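Local coordinates for Lmo0325 protein (Listeria monocytogenes EGD-e, PDB 4RYK) that probably binds DNA as an Rgg-type transcriptional regulator, through an N-terminal helix-turn-helix domain joined to a helical C-terminal domain, at the interface of chains A and B. Coordinates in Å, arbitrary orientation; residue numbers count along the deposited sequence, not the author numbering. Chains: chain A/B, Lmo0325 protein.

Contact 1: the interface of chains A and B. Residues chain A 48-51; chain B 47-50.
The loop of residues A:Ile48 and A:Thr49, with the start of helix 50-60 in chain A, meets the loop of B:Glu47, B:Ile48 and B:Thr49 and the start of the same helix in chain B. Both segments belong to the N-terminal helix-turn-helix domain of the XRE type. The two loops run antiparallel and form a small beta bridge centred on A:Thr49 and B:Thr49. Two backbone hydrogen bonds make the bridge. B:Leu50 N donates to A:Ile48 O at 3.3 Å, and A:Leu50 N donates to B:Ile48 O at the same length. Both are nearly straight, 167° at the hydrogen. The donors are amides of the first helical residue, so each helix start is partly capped by a carbonyl of the other chain.

One flank is polar. The hydroxyl OG of A:Ser51 donates to the carboxylate oxygen OE1 of B:Glu47 at 2.8 Å. It comes from above the carboxylate plane, 53° out of it. The glutamate chain bends about its CB-CG bond, which folds the carboxylate back toward the start of helix 50-60 in chain A. Water 1 lies 2.6 Å from B:Glu47 OE1. It also bonds to the backbone A:Ser51 N, to A:Ser51 OG and to B:Ile48 O. The carbonyl of B:Ile48 is therefore shared by the water and the amide of A:Leu50. The nearby start of helix 50-60 in chain A may stabilise a negative charge on B:Glu47.

The methyl CG2 of A:Thr49 rests on B:Glu47 CB, 3.7 Å away, and the two side chains cross at a slant. That methyl stands anti to the threonine carbonyl carbon (chi1 62°, measured to OG1), which turns it toward the glutamate. On the other flank the leucine methyls A:Leu50 CD1 and B:Leu50 CD1 approach to 4.1 Å across the two-fold axis.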
# COMPACT_ATOMS: atom_id res chain seq x y z
N ILE A 48 10.67 15.68 20.34
CA ILE A 48 11.81 15.09 19.63
C ILE A 48 11.97 15.77 18.24
O ILE A 48 10.95 16.09 17.60
CB ILE A 48 11.59 13.54 19.56
CG1 ILE A 48 12.90 12.76 19.36
CG2 ILE A 48 10.48 13.15 18.56
CD1 ILE A 48 14.01 13.13 20.31
N THR A 49 13.20 15.94 17.76
CA THR A 49 13.38 16.27 16.34
C THR A 49 13.11 15.08 15.50
O THR A 49 13.31 13.93 15.92
CB THR A 49 14.78 16.75 15.99
OG1 THR A 49 15.72 15.73 16.27
CG2 THR A 49 15.13 18.02 16.77
N LEU A 50 12.68 15.33 14.29
CA LEU A 50 12.41 14.27 13.34
C LEU A 50 13.64 13.41 13.02
O LEU A 50 13.50 12.18 12.89
CB LEU A 50 11.80 14.83 12.05
CG LEU A 50 11.60 13.87 10.89
CD1 LEU A 50 10.74 12.66 11.24
CD2 LEU A 50 10.94 14.66 9.76
N SER A 51 14.83 13.99 12.91
CA SER A 51 15.99 13.15 12.59
C SER A 51 16.33 12.23 13.74
O SER A 51 16.74 11.12 13.51
CB SER A 51 17.23 13.94 12.16
OG SER A 51 17.30 15.13 12.87
N GLU B 47 16.82 22.15 12.91
CA GLU B 47 16.17 20.84 13.04
C GLU B 47 14.70 21.02 13.43
O GLU B 47 14.38 21.54 14.47
CB GLU B 47 16.87 20.00 14.11
CG GLU B 47 18.25 19.49 13.74
CD GLU B 47 18.22 18.38 12.72
OE1 GLU B 47 17.13 17.87 12.33
OE2 GLU B 47 19.33 17.99 12.29
N ILE B 48 13.78 20.61 12.60
CA ILE B 48 12.37 20.79 12.94
C ILE B 48 11.92 19.70 13.95
O ILE B 48 12.39 18.54 13.84
CB ILE B 48 11.54 20.80 11.60
CG1 ILE B 48 10.19 21.51 11.74
CG2 ILE B 48 11.44 19.39 10.97
CD1 ILE B 48 10.25 22.88 12.37
N THR B 49 11.03 20.02 14.88
CA THR B 49 10.36 18.95 15.63
C THR B 49 9.36 18.27 14.77
O THR B 49 8.79 18.86 13.85
CB THR B 49 9.61 19.44 16.86
OG1 THR B 49 8.59 20.35 16.47
CG2 THR B 49 10.57 20.12 17.84
N LEU B 50 9.12 17.02 15.07
CA LEU B 50 8.14 16.23 14.35
C LEU B 50 6.72 16.81 14.41
O LEU B 50 6.01 16.78 13.39
CB LEU B 50 8.15 14.78 14.82
CG LEU B 50 7.07 13.85 14.27
CD1 LEU B 50 7.07 13.77 12.75
CD2 LEU B 50 7.33 12.46 14.85
O HOH W 1 14.68 17.05 12.45

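Contact 2: the interface of chains A and B. Residues chain A 50-51, 54, 64; chain B 10, 53, 64, 68.
A:Leu50 sets its methyl CD2 in the angle between two aromatic rings of chain B, against a face of each. The methyl lies over the centre of the B:Tyr10 ring, 3.8 Å from the centroid. A:Leu50 CD2 also lies over a face of B:Phe53, offset toward the rim and 3.6 Å from B:Phe53 CD2. The leucine CG stands anti to the backbone N (chi1 173°), and this carries the branch off helix 50-60 into the partner's helix-turn-helix domain. B:Phe68 comes from the opposite direction and brings B:Phe68 CZ to 3.9 Å from A:Leu50 CD2.

Farther along, A:Leu64 and B:Leu64 meet tip to tip at the two-fold axis, their CD2 methyls 3.9 Å apart. A:Leu64 crosses B:Phe68 at about a right angle and sets CD2 3.5 Å from B:Phe68 CE2. Within chain B, B:Leu64 CD1 lies in plane at the edge of both phenylalanine rings.

The polar rim is formed by A:Glu54 and B:Tyr10. The phenol OH of B:Tyr10 donates to A:Glu54 OE1 at 2.5 Å, a short bond; OE1 accepts with its anti lone pair, away from the other oxygen. OE1 lies in the plane of the phenol ring, while the carboxylate is turned 47° from that plane. The same carboxylate approaches B:Phe68, with A:Glu54 CD 3.6 Å from B:Phe68 CE1. The phenol oxygen also packs on A:Ser51 CA.

In the deposited assembly this apolar core with a polar edge joins the two helix-turn-helix domains. If the dimer is the biological one, it may set their spacing on DNA.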
# COMPACT_ATOMS: atom_id res chain seq x y z
N LEU A 50 12.68 15.33 14.29
CA LEU A 50 12.41 14.27 13.34
C LEU A 50 13.64 13.41 13.02
O LEU A 50 13.50 12.18 12.89
CB LEU A 50 11.80 14.83 12.05
CG LEU A 50 11.60 13.87 10.89
CD1 LEU A 50 10.74 12.66 11.24
CD2 LEU A 50 10.94 14.66 9.76
N SER A 51 14.83 13.99 12.91
CA SER A 51 15.99 13.15 12.59
C SER A 51 16.33 12.23 13.74
O SER A 51 16.74 11.12 13.51
CB SER A 51 17.23 13.94 12.16
OG SER A 51 17.30 15.13 12.87
N GLU A 54 13.72 9.28 13.79
CA GLU A 54 13.98 8.20 12.83
C GLU A 54 14.99 7.22 13.39
O GLU A 54 14.88 6.01 13.18
CB GLU A 54 14.51 8.73 11.49
CG GLU A 54 13.60 9.64 10.68
CD GLU A 54 14.04 9.70 9.20
OE1 GLU A 54 14.64 10.72 8.74
OE2 GLU A 54 13.83 8.70 8.48
N LEU A 64 8.49 4.37 10.37
CA LEU A 64 7.71 5.59 10.58
C LEU A 64 6.23 5.45 10.25
O LEU A 64 5.38 5.81 11.04
CB LEU A 64 8.36 6.73 9.75
CG LEU A 64 7.79 8.14 9.92
CD1 LEU A 64 7.88 8.64 11.34
CD2 LEU A 64 8.51 9.13 8.99
N TYR B 10 15.50 18.05 5.30
CA TYR B 10 14.04 18.05 5.17
C TYR B 10 13.54 19.44 4.69
O TYR B 10 12.71 19.55 3.81
CB TYR B 10 13.32 17.71 6.47
CG TYR B 10 13.80 16.43 7.20
CD1 TYR B 10 13.82 15.18 6.57
CD2 TYR B 10 14.20 16.50 8.53
CE1 TYR B 10 14.25 14.04 7.25
CE2 TYR B 10 14.66 15.39 9.21
CZ TYR B 10 14.67 14.16 8.57
OH TYR B 10 15.11 13.08 9.32
N PHE B 53 6.61 19.70 12.11
CA PHE B 53 6.77 19.20 10.75
C PHE B 53 5.45 18.69 10.17
O PHE B 53 5.15 19.02 9.04
CB PHE B 53 7.84 18.12 10.68
CG PHE B 53 8.22 17.73 9.29
CD1 PHE B 53 8.93 18.62 8.46
CD2 PHE B 53 7.94 16.47 8.80
CE1 PHE B 53 9.31 18.25 7.18
CE2 PHE B 53 8.29 16.12 7.51
CZ PHE B 53 8.98 17.01 6.70
N LEU B 64 3.05 12.75 5.17
CA LEU B 64 4.35 12.31 5.67
C LEU B 64 4.98 11.19 4.85
O LEU B 64 6.13 11.27 4.47
CB LEU B 64 4.19 11.90 7.15
CG LEU B 64 5.46 11.52 7.93
CD1 LEU B 64 6.46 12.65 7.98
CD2 LEU B 64 5.11 11.08 9.36
N PHE B 68 8.45 11.28 2.53
CA PHE B 68 9.63 10.47 2.66
C PHE B 68 9.95 9.70 1.41
O PHE B 68 11.13 9.45 1.11
CB PHE B 68 9.63 9.53 3.90
CG PHE B 68 10.16 10.20 5.09
CD1 PHE B 68 11.52 10.23 5.33
CD2 PHE B 68 9.33 10.93 5.91
CE1 PHE B 68 12.05 10.92 6.42
CE2 PHE B 68 9.85 11.65 6.98
CZ PHE B 68 11.21 11.64 7.23

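Contact 1 and contact 2 are neighbouring parts of one two-fold interface, their C-alpha centres about 7 Å apart. They share A:Leu50 and A:Ser51 at the start of helix 50-60. In contact 1 these residues serve mainly through backbone and hydroxyl, whereas in contact 2 they meet aromatic groups of the partner. Contact 2 also brings in helices 10-20 and 64-71. Each is repeated with the chains exchanged, so the pairing is symmetric. A dimer of this kind would suit a regulator reading a two-fold DNA site, although the structure alone does not show DNA bound.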